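Local coordinates for protein Lysine/ornithine decarboxylase (Selenomonas ruminantium, PDB 5GJO) that decarboxylates L-lysine and L-ornithine with similar efficiency, using pyridoxal 5'-phosphate, to give cadaverine and putrescine, at residues 5-10 against 265-270; 13-18 against 375-380; 138-143 against 177-182; 193-198 against 242-247. The protein carries 2 engineered substitutions. One frame throughout, in Å; residues are numbered along the deposited sequence. Where two conformers were deposited one is given.

Interaction 1: 5-10 against 265-270; sequences FRLSEK and AVNLVT. With SO4 (sulfate ion), chain F; SO4 (sulfate ion), chain E.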
# COMPACT_ATOMS: atom_id res chain seq x y z
N PHE A 5 5.52 -5.05 24.34
CA PHE A 5 4.29 -5.81 24.52
C PHE A 5 4.41 -7.07 23.67
O PHE A 5 4.80 -7.04 22.45
CB PHE A 5 3.10 -4.96 24.05
CG PHE A 5 1.81 -5.70 24.02
CD1 PHE A 5 1.31 -6.23 25.17
CD2 PHE A 5 1.11 -5.92 22.80
CE1 PHE A 5 0.10 -6.93 25.15
CE2 PHE A 5 -0.09 -6.60 22.79
CZ PHE A 5 -0.60 -7.10 23.96
N ARG A 6 4.12 -8.21 24.27
CA ARG A 6 4.18 -9.47 23.57
C ARG A 6 3.13 -10.39 24.11
O ARG A 6 3.14 -10.72 25.33
CB ARG A 6 5.54 -10.13 23.83
CG ARG A 6 5.61 -11.49 23.16
CD ARG A 6 7.05 -12.06 23.05
NE ARG A 6 6.99 -13.44 22.54
CZ ARG A 6 8.04 -14.15 22.12
NH1 ARG A 6 9.24 -13.62 22.17
NH2 ARG A 6 7.87 -15.41 21.69
N LEU A 7 2.31 -10.91 23.24
CA LEU A 7 1.36 -11.90 23.63
C LEU A 7 2.05 -13.22 23.93
O LEU A 7 2.94 -13.63 23.24
CB LEU A 7 0.34 -12.13 22.50
CG LEU A 7 -0.57 -10.93 22.19
CD1 LEU A 7 -1.27 -11.15 20.90
CD2 LEU A 7 -1.54 -10.56 23.31
N SER A 8 1.55 -13.95 24.93
CA SER A 8 1.97 -15.29 25.16
C SER A 8 1.33 -16.27 24.19
O SER A 8 0.35 -16.00 23.62
CB SER A 8 1.63 -15.74 26.60
OG SER A 8 0.25 -15.99 26.72
N GLU A 9 1.89 -17.45 24.06
CA GLU A 9 1.31 -18.51 23.24
C GLU A 9 -0.13 -18.80 23.66
O GLU A 9 -1.02 -18.90 22.78
CB GLU A 9 2.13 -19.81 23.30
CG GLU A 9 1.56 -20.86 22.35
CD GLU A 9 2.40 -22.14 22.27
OE1 GLU A 9 3.50 -22.19 22.87
OE2 GLU A 9 1.94 -23.06 21.59
N LYS A 10 -0.39 -18.87 24.94
CA LYS A 10 -1.75 -19.14 25.41
C LYS A 10 -2.74 -18.06 25.01
O LYS A 10 -3.85 -18.36 24.59
CB LYS A 10 -1.73 -19.32 26.94
CG LYS A 10 -3.14 -19.61 27.43
CD LYS A 10 -3.31 -19.63 28.93
CE LYS A 10 -4.80 -19.89 29.24
NZ LYS A 10 -4.89 -20.14 30.71
N ALA A 265 3.98 -1.52 21.06
CA ALA A 265 2.73 -1.74 21.74
C ALA A 265 1.72 -2.60 20.99
O ALA A 265 0.59 -2.70 21.43
CB ALA A 265 2.10 -0.41 22.08
N VAL A 266 2.06 -3.14 19.82
CA VAL A 266 1.14 -3.81 18.93
C VAL A 266 1.76 -5.12 18.43
O VAL A 266 2.99 -5.14 18.11
CB VAL A 266 0.72 -2.90 17.77
CG1 VAL A 266 -0.31 -3.60 16.90
CG2 VAL A 266 0.22 -1.56 18.25
N ASN A 267 0.98 -6.19 18.38
CA ASN A 267 1.40 -7.48 17.83
C ASN A 267 0.40 -7.85 16.73
O ASN A 267 -0.73 -7.48 16.79
CB ASN A 267 1.36 -8.62 18.86
CG ASN A 267 2.42 -8.52 19.95
OD1 ASN A 267 2.50 -9.39 20.80
ND2 ASN A 267 3.23 -7.48 19.92
N LEU A 268 0.87 -8.57 15.72
CA LEU A 268 0.03 -9.20 14.72
C LEU A 268 -0.13 -10.66 14.97
O LEU A 268 0.90 -11.40 15.21
CB LEU A 268 0.62 -9.05 13.32
CG LEU A 268 -0.08 -9.77 12.20
CD1 LEU A 268 -1.41 -9.10 11.85
CD2 LEU A 268 0.88 -9.66 10.99
N VAL A 269 -1.36 -11.14 14.88
CA VAL A 269 -1.66 -12.59 14.94
C VAL A 269 -2.21 -13.03 13.58
O VAL A 269 -3.21 -12.46 13.09
CB VAL A 269 -2.69 -12.95 16.02
CG1 VAL A 269 -2.86 -14.45 16.10
CG2 VAL A 269 -2.23 -12.41 17.40
N THR A 270 -1.54 -13.97 12.99
CA THR A 270 -1.86 -14.45 11.65
C THR A 270 -1.83 -15.96 11.62
O THR A 270 -0.98 -16.59 12.30
CB THR A 270 -1.02 -13.73 10.60
OG1 THR A 270 -1.30 -14.26 9.30
CG2 THR A 270 0.45 -13.91 10.84
S SO4 F . 5.17 -17.96 25.74
O1 SO4 F . 5.18 -17.48 27.11
O2 SO4 F . 5.29 -16.87 24.79
O3 SO4 F . 3.99 -18.72 25.47
O4 SO4 F . 6.35 -18.81 25.59
S SO4 E . 11.46 -16.47 20.04
O1 SO4 E . 11.54 -15.49 21.16
O2 SO4 E . 12.38 -16.05 18.96
O3 SO4 E . 11.80 -17.78 20.66
O4 SO4 E . 10.12 -16.70 19.42

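Interaction 2: 13-18 against 375-380; sequences KTLAKR and QPEYAA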
# COMPACT_ATOMS: atom_id res chain seq x y z
N LYS A 13 -3.63 -18.25 21.39
CA LYS A 13 -4.60 -19.30 21.16
C LYS A 13 -6.07 -18.88 21.48
O LYS A 13 -6.98 -19.08 20.69
CB LYS A 13 -4.24 -20.49 22.04
CG LYS A 13 -5.19 -21.66 22.03
CD LYS A 13 -4.76 -22.86 22.94
CE LYS A 13 -5.54 -24.13 22.48
NZ LYS A 13 -5.46 -25.32 23.38
N THR A 14 -6.25 -18.26 22.66
CA THR A 14 -7.56 -17.88 23.09
C THR A 14 -8.07 -16.70 22.26
O THR A 14 -9.24 -16.68 21.82
CB THR A 14 -7.63 -17.67 24.59
OG1 THR A 14 -6.83 -16.58 25.06
CG2 THR A 14 -7.20 -19.05 25.35
N LEU A 15 -7.19 -15.75 21.97
CA LEU A 15 -7.60 -14.63 21.12
C LEU A 15 -8.07 -15.14 19.76
O LEU A 15 -9.10 -14.70 19.22
CB LEU A 15 -6.45 -13.59 20.99
CG LEU A 15 -6.24 -12.70 22.23
CD1 LEU A 15 -4.84 -12.10 22.17
CD2 LEU A 15 -7.28 -11.58 22.18
N ALA A 16 -7.27 -16.00 19.15
CA ALA A 16 -7.57 -16.45 17.76
C ALA A 16 -8.74 -17.43 17.69
O ALA A 16 -9.37 -17.57 16.63
CB ALA A 16 -6.31 -17.04 17.13
N LYS A 17 -9.06 -18.08 18.79
CA LYS A 17 -10.28 -18.87 18.84
C LYS A 17 -11.52 -17.98 18.71
O LYS A 17 -12.49 -18.33 18.10
CB LYS A 17 -10.37 -19.60 20.16
CG LYS A 17 -10.28 -21.09 20.05
CD LYS A 17 -10.40 -21.74 21.43
CE LYS A 17 -9.17 -22.56 21.80
NZ LYS A 17 -8.74 -22.34 23.22
N ARG A 18 -11.46 -16.87 19.42
CA ARG A 18 -12.48 -15.83 19.44
C ARG A 18 -12.59 -14.93 18.22
O ARG A 18 -13.66 -14.59 17.80
CB ARG A 18 -12.34 -15.01 20.71
CG ARG A 18 -13.52 -14.13 20.99
CD ARG A 18 -13.45 -13.63 22.42
NE ARG A 18 -12.36 -12.69 22.65
CZ ARG A 18 -11.26 -12.95 23.34
NH1 ARG A 18 -10.36 -12.02 23.49
NH2 ARG A 18 -11.06 -14.14 23.89
N GLN A 375 -10.12 -6.99 26.46
CA GLN A 375 -10.21 -8.45 26.26
C GLN A 375 -10.00 -9.14 27.59
O GLN A 375 -9.34 -8.66 28.40
CB GLN A 375 -9.11 -9.03 25.34
CG GLN A 375 -9.02 -8.28 24.00
CD GLN A 375 -10.33 -8.20 23.28
OE1 GLN A 375 -11.03 -9.21 23.11
NE2 GLN A 375 -10.64 -7.03 22.79
N PRO A 376 -10.59 -10.33 27.75
CA PRO A 376 -10.42 -11.03 29.00
C PRO A 376 -9.01 -11.44 29.25
O PRO A 376 -8.61 -11.59 30.38
CB PRO A 376 -11.29 -12.28 28.85
CG PRO A 376 -11.62 -12.43 27.42
CD PRO A 376 -11.57 -11.01 26.86
N GLU A 377 -8.21 -11.62 28.23
CA GLU A 377 -6.78 -11.94 28.45
C GLU A 377 -6.03 -10.87 29.24
O GLU A 377 -5.13 -11.19 30.02
CB GLU A 377 -6.05 -12.18 27.13
CG GLU A 377 -6.50 -13.41 26.36
CD GLU A 377 -7.86 -13.35 25.63
OE1 GLU A 377 -8.47 -12.26 25.53
OE2 GLU A 377 -8.37 -14.41 25.08
N TYR A 378 -6.35 -9.60 29.06
CA TYR A 378 -5.76 -8.51 29.85
C TYR A 378 -6.16 -8.61 31.27
O TYR A 378 -5.32 -8.53 32.19
CB TYR A 378 -6.19 -7.17 29.27
CG TYR A 378 -5.76 -6.02 30.05
CD1 TYR A 378 -4.39 -5.60 30.07
CD2 TYR A 378 -6.68 -5.31 30.82
CE1 TYR A 378 -4.00 -4.46 30.83
CE2 TYR A 378 -6.29 -4.25 31.61
CZ TYR A 378 -4.98 -3.79 31.57
OH TYR A 378 -4.60 -2.70 32.32
N ALA A 379 -7.46 -8.82 31.46
CA ALA A 379 -7.97 -8.97 32.80
C ALA A 379 -7.25 -10.16 33.50
O ALA A 379 -6.93 -10.12 34.75
CB ALA A 379 -9.45 -9.22 32.80
N ALA A 380 -7.02 -11.23 32.76
CA ALA A 380 -6.33 -12.38 33.30
C ALA A 380 -4.91 -12.01 33.72
O ALA A 380 -4.39 -12.53 34.69
CB ALA A 380 -6.33 -13.51 32.30
O HOH W 1 -13.03 -10.14 21.56

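Interaction 3: 138-143 against 177-182; sequences IAVRNN and ICFHVG. With PLP (pyridoxal-5'-phosphate), chain H.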
# COMPACT_ATOMS: atom_id res chain seq x y z
N ILE A 138 14.09 23.39 8.75
CA ILE A 138 15.45 23.37 8.18
C ILE A 138 15.90 21.94 7.85
O ILE A 138 15.59 20.99 8.58
CB ILE A 138 16.50 24.02 9.11
CG1 ILE A 138 16.56 23.41 10.52
CG2 ILE A 138 16.25 25.53 9.18
CD1 ILE A 138 17.70 23.85 11.40
N ALA A 139 16.66 21.85 6.78
CA ALA A 139 17.31 20.63 6.37
C ALA A 139 18.53 20.40 7.25
O ALA A 139 19.38 21.26 7.40
CB ALA A 139 17.65 20.71 4.87
N VAL A 140 18.62 19.21 7.83
CA VAL A 140 19.65 18.80 8.72
C VAL A 140 20.30 17.47 8.30
O VAL A 140 19.77 16.75 7.46
CB VAL A 140 19.14 18.78 10.17
CG1 VAL A 140 18.62 20.13 10.55
CG2 VAL A 140 18.11 17.66 10.40
N ARG A 141 21.49 17.24 8.81
CA ARG A 141 22.30 16.04 8.50
C ARG A 141 21.98 14.86 9.39
O ARG A 141 21.71 15.01 10.55
CB ARG A 141 23.78 16.30 8.74
CG ARG A 141 24.37 17.33 7.85
CD ARG A 141 25.89 17.36 8.08
NE ARG A 141 26.30 18.45 7.27
CZ ARG A 141 26.51 19.66 7.73
NH1 ARG A 141 26.48 19.92 9.02
NH2 ARG A 141 26.87 20.60 6.86
N ASN A 142 22.07 13.66 8.83
CA ASN A 142 21.96 12.43 9.60
C ASN A 142 22.48 11.25 8.81
O ASN A 142 21.92 10.94 7.79
CB ASN A 142 20.51 12.17 10.06
CG ASN A 142 20.42 11.10 11.14
OD1 ASN A 142 21.38 10.43 11.43
ND2 ASN A 142 19.26 10.97 11.75
N ASN A 143 23.60 10.75 9.35
CA ASN A 143 24.21 9.62 8.67
C ASN A 143 23.63 8.28 9.07
O ASN A 143 24.04 7.26 8.51
CB ASN A 143 25.71 9.56 8.98
CG ASN A 143 26.49 10.67 8.33
OD1 ASN A 143 26.10 11.21 7.30
ND2 ASN A 143 27.60 11.03 8.95
N ILE A 177 11.48 27.47 14.74
CA ILE A 177 12.22 26.57 13.86
C ILE A 177 11.87 25.11 14.25
O ILE A 177 11.70 24.79 15.42
CB ILE A 177 13.68 26.82 13.96
CG1 ILE A 177 13.97 28.29 13.50
CG2 ILE A 177 14.49 25.90 13.05
CD1 ILE A 177 15.40 28.71 13.63
N CYS A 178 11.80 24.30 13.20
CA CYS A 178 11.67 22.85 13.35
C CYS A 178 12.62 22.09 12.43
O CYS A 178 13.18 22.61 11.47
CB CYS A 178 10.21 22.39 13.05
SG CYS A 178 9.60 22.52 11.41
N PHE A 179 12.77 20.82 12.76
CA PHE A 179 13.59 19.94 11.99
C PHE A 179 13.14 18.48 12.27
O PHE A 179 12.43 18.20 13.28
CB PHE A 179 15.09 20.09 12.22
CG PHE A 179 15.53 19.89 13.64
CD1 PHE A 179 15.74 18.64 14.16
CD2 PHE A 179 15.73 20.94 14.45
CE1 PHE A 179 16.15 18.43 15.44
CE2 PHE A 179 16.13 20.77 15.76
CZ PHE A 179 16.38 19.50 16.27
N HIS A 180 13.48 17.61 11.31
CA HIS A 180 13.28 16.14 11.55
C HIS A 180 14.58 15.52 11.05
O HIS A 180 14.98 15.73 9.89
CB HIS A 180 12.08 15.62 10.84
CG HIS A 180 11.60 14.31 11.37
ND1 HIS A 180 12.46 13.26 11.54
CD2 HIS A 180 10.38 13.87 11.75
CE1 HIS A 180 11.79 12.19 11.95
NE2 HIS A 180 10.52 12.53 12.10
N VAL A 181 15.20 14.78 11.93
CA VAL A 181 16.51 14.19 11.61
C VAL A 181 16.42 12.99 10.62
O VAL A 181 17.44 12.55 10.03
CB VAL A 181 17.32 13.78 12.84
CG1 VAL A 181 17.63 14.94 13.75
CG2 VAL A 181 16.72 12.62 13.59
N GLY A 182 15.21 12.49 10.48
CA GLY A 182 14.91 11.31 9.69
C GLY A 182 14.33 10.19 10.55
O GLY A 182 14.46 10.22 11.74
N1 PLP H . 6.62 14.46 12.38
C2 PLP H . 6.81 14.66 11.05
C2A PLP H . 6.63 16.04 10.47
C3 PLP H . 7.19 13.53 10.17
O3 PLP H . 7.39 13.71 8.84
C4 PLP H . 7.35 12.20 10.80
C4A PLP H . 7.73 11.01 10.01
O4A PLP H . 7.51 10.98 8.81
C5 PLP H . 7.12 12.11 12.26
C6 PLP H . 6.76 13.26 12.97
C5A PLP H . 7.26 10.79 12.98
O4P PLP H . 8.53 10.21 12.67
P PLP H . 9.06 8.92 13.47
O1P PLP H . 9.16 9.39 14.90
O2P PLP H . 10.38 8.60 12.82
O3P PLP H . 7.98 7.89 13.24
O HOH W 2 14.26 18.60 8.68

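Interaction 4: 193-198 against 242-247; sequences EALLVA and KQIDRL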
# COMPACT_ATOMS: atom_id res chain seq x y z
N GLU A 193 23.51 18.19 16.94
CA GLU A 193 23.95 19.09 15.87
C GLU A 193 22.84 20.05 15.38
O GLU A 193 23.07 21.22 15.24
CB GLU A 193 24.52 18.29 14.70
CG GLU A 193 24.70 19.10 13.42
CD GLU A 193 25.39 18.35 12.28
OE1 GLU A 193 26.26 17.52 12.55
OE2 GLU A 193 25.08 18.62 11.12
N ALA A 194 21.64 19.53 15.16
CA ALA A 194 20.50 20.34 14.76
C ALA A 194 20.15 21.39 15.77
O ALA A 194 19.81 22.57 15.39
CB ALA A 194 19.34 19.42 14.46
N LEU A 195 20.25 21.01 17.02
CA LEU A 195 20.07 21.93 18.13
C LEU A 195 21.06 23.12 18.12
O LEU A 195 20.64 24.29 18.34
CB LEU A 195 20.09 21.20 19.45
CG LEU A 195 18.75 20.41 19.61
CD1 LEU A 195 18.95 19.47 20.79
CD2 LEU A 195 17.47 21.22 19.77
N LEU A 196 22.30 22.85 17.79
CA LEU A 196 23.35 23.94 17.78
C LEU A 196 23.03 24.85 16.63
O LEU A 196 23.16 26.05 16.72
CB LEU A 196 24.74 23.37 17.57
CG LEU A 196 25.23 22.66 18.84
CD1 LEU A 196 26.26 21.61 18.58
CD2 LEU A 196 25.79 23.59 19.90
N VAL A 197 22.68 24.27 15.49
CA VAL A 197 22.31 25.08 14.33
C VAL A 197 21.13 25.99 14.62
O VAL A 197 21.13 27.22 14.31
CB VAL A 197 22.01 24.19 13.08
CG1 VAL A 197 21.48 25.03 11.94
CG2 VAL A 197 23.29 23.44 12.65
N ALA A 198 20.11 25.42 15.26
CA ALA A 198 18.92 26.20 15.58
C ALA A 198 19.24 27.35 16.57
O ALA A 198 18.66 28.44 16.46
CB ALA A 198 17.80 25.30 16.14
N LYS A 242 19.44 17.05 27.59
CA LYS A 242 20.61 17.76 28.17
C LYS A 242 20.98 18.92 27.21
O LYS A 242 21.24 20.09 27.67
CB LYS A 242 21.78 16.83 28.44
CG LYS A 242 22.95 17.50 29.13
CD LYS A 242 24.19 16.66 29.15
CE LYS A 242 25.21 17.27 30.09
NZ LYS A 242 26.37 16.35 30.27
N GLN A 243 20.94 18.66 25.92
CA GLN A 243 21.33 19.66 24.95
C GLN A 243 20.25 20.72 24.84
O GLN A 243 20.53 21.93 24.60
CB GLN A 243 21.61 19.00 23.59
CG GLN A 243 22.12 19.96 22.51
CD GLN A 243 23.62 20.11 22.51
OE1 GLN A 243 24.24 20.12 23.55
NE2 GLN A 243 24.22 20.11 21.34
N ILE A 244 18.99 20.36 25.04
CA ILE A 244 17.95 21.35 25.05
C ILE A 244 18.04 22.24 26.30
O ILE A 244 17.87 23.45 26.20
CB ILE A 244 16.53 20.72 24.99
CG1 ILE A 244 16.28 20.02 23.64
CG2 ILE A 244 15.43 21.75 25.23
CD1 ILE A 244 15.19 19.01 23.70
N ASP A 245 18.31 21.65 27.46
CA ASP A 245 18.51 22.50 28.66
C ASP A 245 19.71 23.47 28.49
O ASP A 245 19.65 24.62 28.96
CB ASP A 245 18.65 21.69 29.91
CG ASP A 245 17.33 21.51 30.66
OD1 ASP A 245 16.39 22.33 30.47
OD2 ASP A 245 17.30 20.55 31.50
N ARG A 246 20.77 22.98 27.89
CA ARG A 246 22.01 23.70 27.66
C ARG A 246 21.80 24.87 26.78
O ARG A 246 22.25 25.99 27.10
CB ARG A 246 23.04 22.78 27.07
CG ARG A 246 24.35 23.45 26.70
CD ARG A 246 25.09 22.60 25.72
NE ARG A 246 26.42 23.13 25.40
CZ ARG A 246 27.20 22.62 24.48
NH1 ARG A 246 26.77 21.60 23.69
NH2 ARG A 246 28.45 23.09 24.36
N LEU A 247 21.17 24.67 25.66
CA LEU A 247 21.00 25.71 24.63
C LEU A 247 19.72 26.46 24.65
O LEU A 247 19.68 27.62 24.17
CB LEU A 247 21.17 25.10 23.21
CG LEU A 247 22.48 24.38 22.97
CD1 LEU A 247 22.47 23.74 21.59
CD2 LEU A 247 23.71 25.30 23.14

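Interaction 1: 5-10 against 265-270
N267 lays its carboxamide against the backbone of F5 to L7, grasping that loop by two bonds while its side chain and that of L7 slide past each other in opposite directions. OD1 of N267 takes the amide hydrogen of L7 N at 2.9 Å, with the donor nearly along the C=O axis. The ND2 group of N267 gives one hydrogen to F5 O at 3.0 Å, an acceptor close to the amide plane although the donor stands above the carbonyl plane of F5. It also donates to V266 O in its own strand, which probably fixes the amide against a flip, and its polar atoms are satisfied within the buried interface. On one side of this amide, F5 has CG anti to the backbone N (chi1 172°), which places CG near A265 O, and CD2 of the F5 ring comes obliquely to 3.5 Å from A265 O. On the other, L7 CD1 meets V269 CG2 at 3.8 Å, the two side chains crossing at about a right angle. F372 adjoins both F5 and L7. Here the N-terminal arm, just ahead of helix 9-18, is tied to strand 266-276 of the mixed sheet in the beta domain of this class-II decarboxylase fold.

Interaction 2: 13-18 against 375-380
Helix 13-18 and the first turn of helix 376-384 run nearly antiparallel, at 159°, with the axes of these short segments 11.2 Å apart at closest approach. It is a helix pair bridged by a bidentate arginine-glutamate salt bridge, joining the N-terminal helix to the C-terminal one. R18 and E377 reach toward each other tip to tip: NH1 of R18 bonds to E377 OE1 at 2.8 Å and NH2 of R18 to E377 OE2 at 3.0 Å, the latter on the syn lone pair. The guanidinium and carboxylate planes are only 30° apart. T14 OG1 donates to the anti lone pair of E377 OE2 at 2.7 Å, so that oxygen is gripped from two directions. A bend at chi2 (75°) swings E377 CD out of an extended course, and L15 CD2 packs 3.6 Å from E377 OE1 as an apolar neighbour of the buried carboxylate. An alanine at E377 would probably leave the R18 charge without its acidic mate and T14 OG1 without this acceptor, the guanidinium being less firmly fixed by Q375 and the water. P376 CD lies over one guanidinium face of R18, offset toward the rim. Q375 sits at the N-cap position, and its OE1 accepts from R18 NH1 at 2.9 Å on a lone pair, with amide and guanidinium nearly coplanar. A water completes the link, accepting from R18 NE and donating to Q375 OE1.

Interaction 3: 138-143 against 177-182
I138, V140 and F179 make the apolar centre of this contact, where the chain leaving strand 133-137 runs beside the end of strand 173-178, neighbours in the parallel sheet of the PLP-binding TIM-type barrel. The side chains of I138 and F179 run alongside each other in the same direction, with I138 CG1 at 4.0 Å from F179 CB. V140 crosses F179 at about a right angle and brings CG1 to 3.9 Å from the same CB. F179 has CG between the backbone N and the carbonyl carbon (chi1 58°), and its ring leads off toward A194 of helix 189-207. Flanking this centre, I177 CG2 touches I138 CG1, while V140 CG2 rests near H180 O and the CA of V181.

Polar bonds border the apolar patch. I138 N donates to C178 O at 3.0 Å, continuing the pairing of the two strands, and beyond it a water bridges I138 O and H180 N. At the far end N142 ND2 donates to V181 O at 3.0 Å from well above the carbonyl plane; ND2 of N142 also bonds to S185 OG, and OD1 of N142 accepts from K144 N. G182 has backbone angles (118/159°) that would jam a side chain against the preceding carbonyl.

The H180 side chain starts out away from segment 138-143, and its imidazole reaches the pyridoxal phosphate. G182 N donates to H180 ND1, near the ring plane, which helps fix the imidazole's rotation. On the other ring nitrogen, H180 NE2 donates to O4P of the pyridoxal phosphate at 3.1 Å.

Interaction 4: 193-198 against 242-247
L195 packs against Q243 and I244 where helices 189-207 and 233-247 stand as neighbouring outer helices of the TIM-type barrel. The axes of the short segments 193-198 and 242-247 run nearly parallel, at 15°, and are 10.1 Å apart. Most of the contact is apolar, and no hydrogen bond crosses between the two segments. L195 points toward the other helix and slides past Q243 in the opposite direction, its CD1 coming to 3.6 Å from Q243 CG. The same methyl, L195 CD1, lies 3.9 Å from I244 CG1. One turn further along, L247 CD1 fits between the two leucines: it is 3.7 Å from L196 CD2, where the side chains cross obliquely, and 4.1 Å from L195 CB. Inward, L195 also touches I217 and L215 on the barrel side.

The mixed contacts gather on Q243. Its CG is anti to the backbone N (chi1 -177°) and a bend at chi2 (89°) turns CD aside; the side chains of Q243 and L196 cross at about a right angle. Q243 NE2 packs 3.7 Å from L196 CG, and it also donates to E192 O, a bond to the opposite helix just ahead of residue 193. An alanine at Q243 would probably leave a gap beside L195 CD1 and L196, and leave E192 O and R246 without this partner.

Polar bonding within helix 242-247 holds the other end of the amide: R246 NH1 donates to Q243 OE1 at 2.9 Å, the oxygen lying in the guanidinium plane.

The four contacts form two pairs on opposite sides of the chain's centre. Interactions 1 and 2 share helix 9-18, with centres 11 Å apart, and their segments alternate along the chain; L7 CD2 packs on L15 CD1 at 3.8 Å. They bring both chain termini to the mixed-sheet domain. Interactions 3 and 4 come in series inside the long loop closed by the first two, and both belong to the PLP-binding barrel. Their centres are 13 Å apart, joined by the R141 NH1 to E193 OE2 salt bridge of 2.8 Å and by I138 CD1 against V197 CG1 at 4.0 Å. Interactions 1 and 3 are 34 Å apart between centres, and of the four only interaction 3 holds a cofactor-pocket residue.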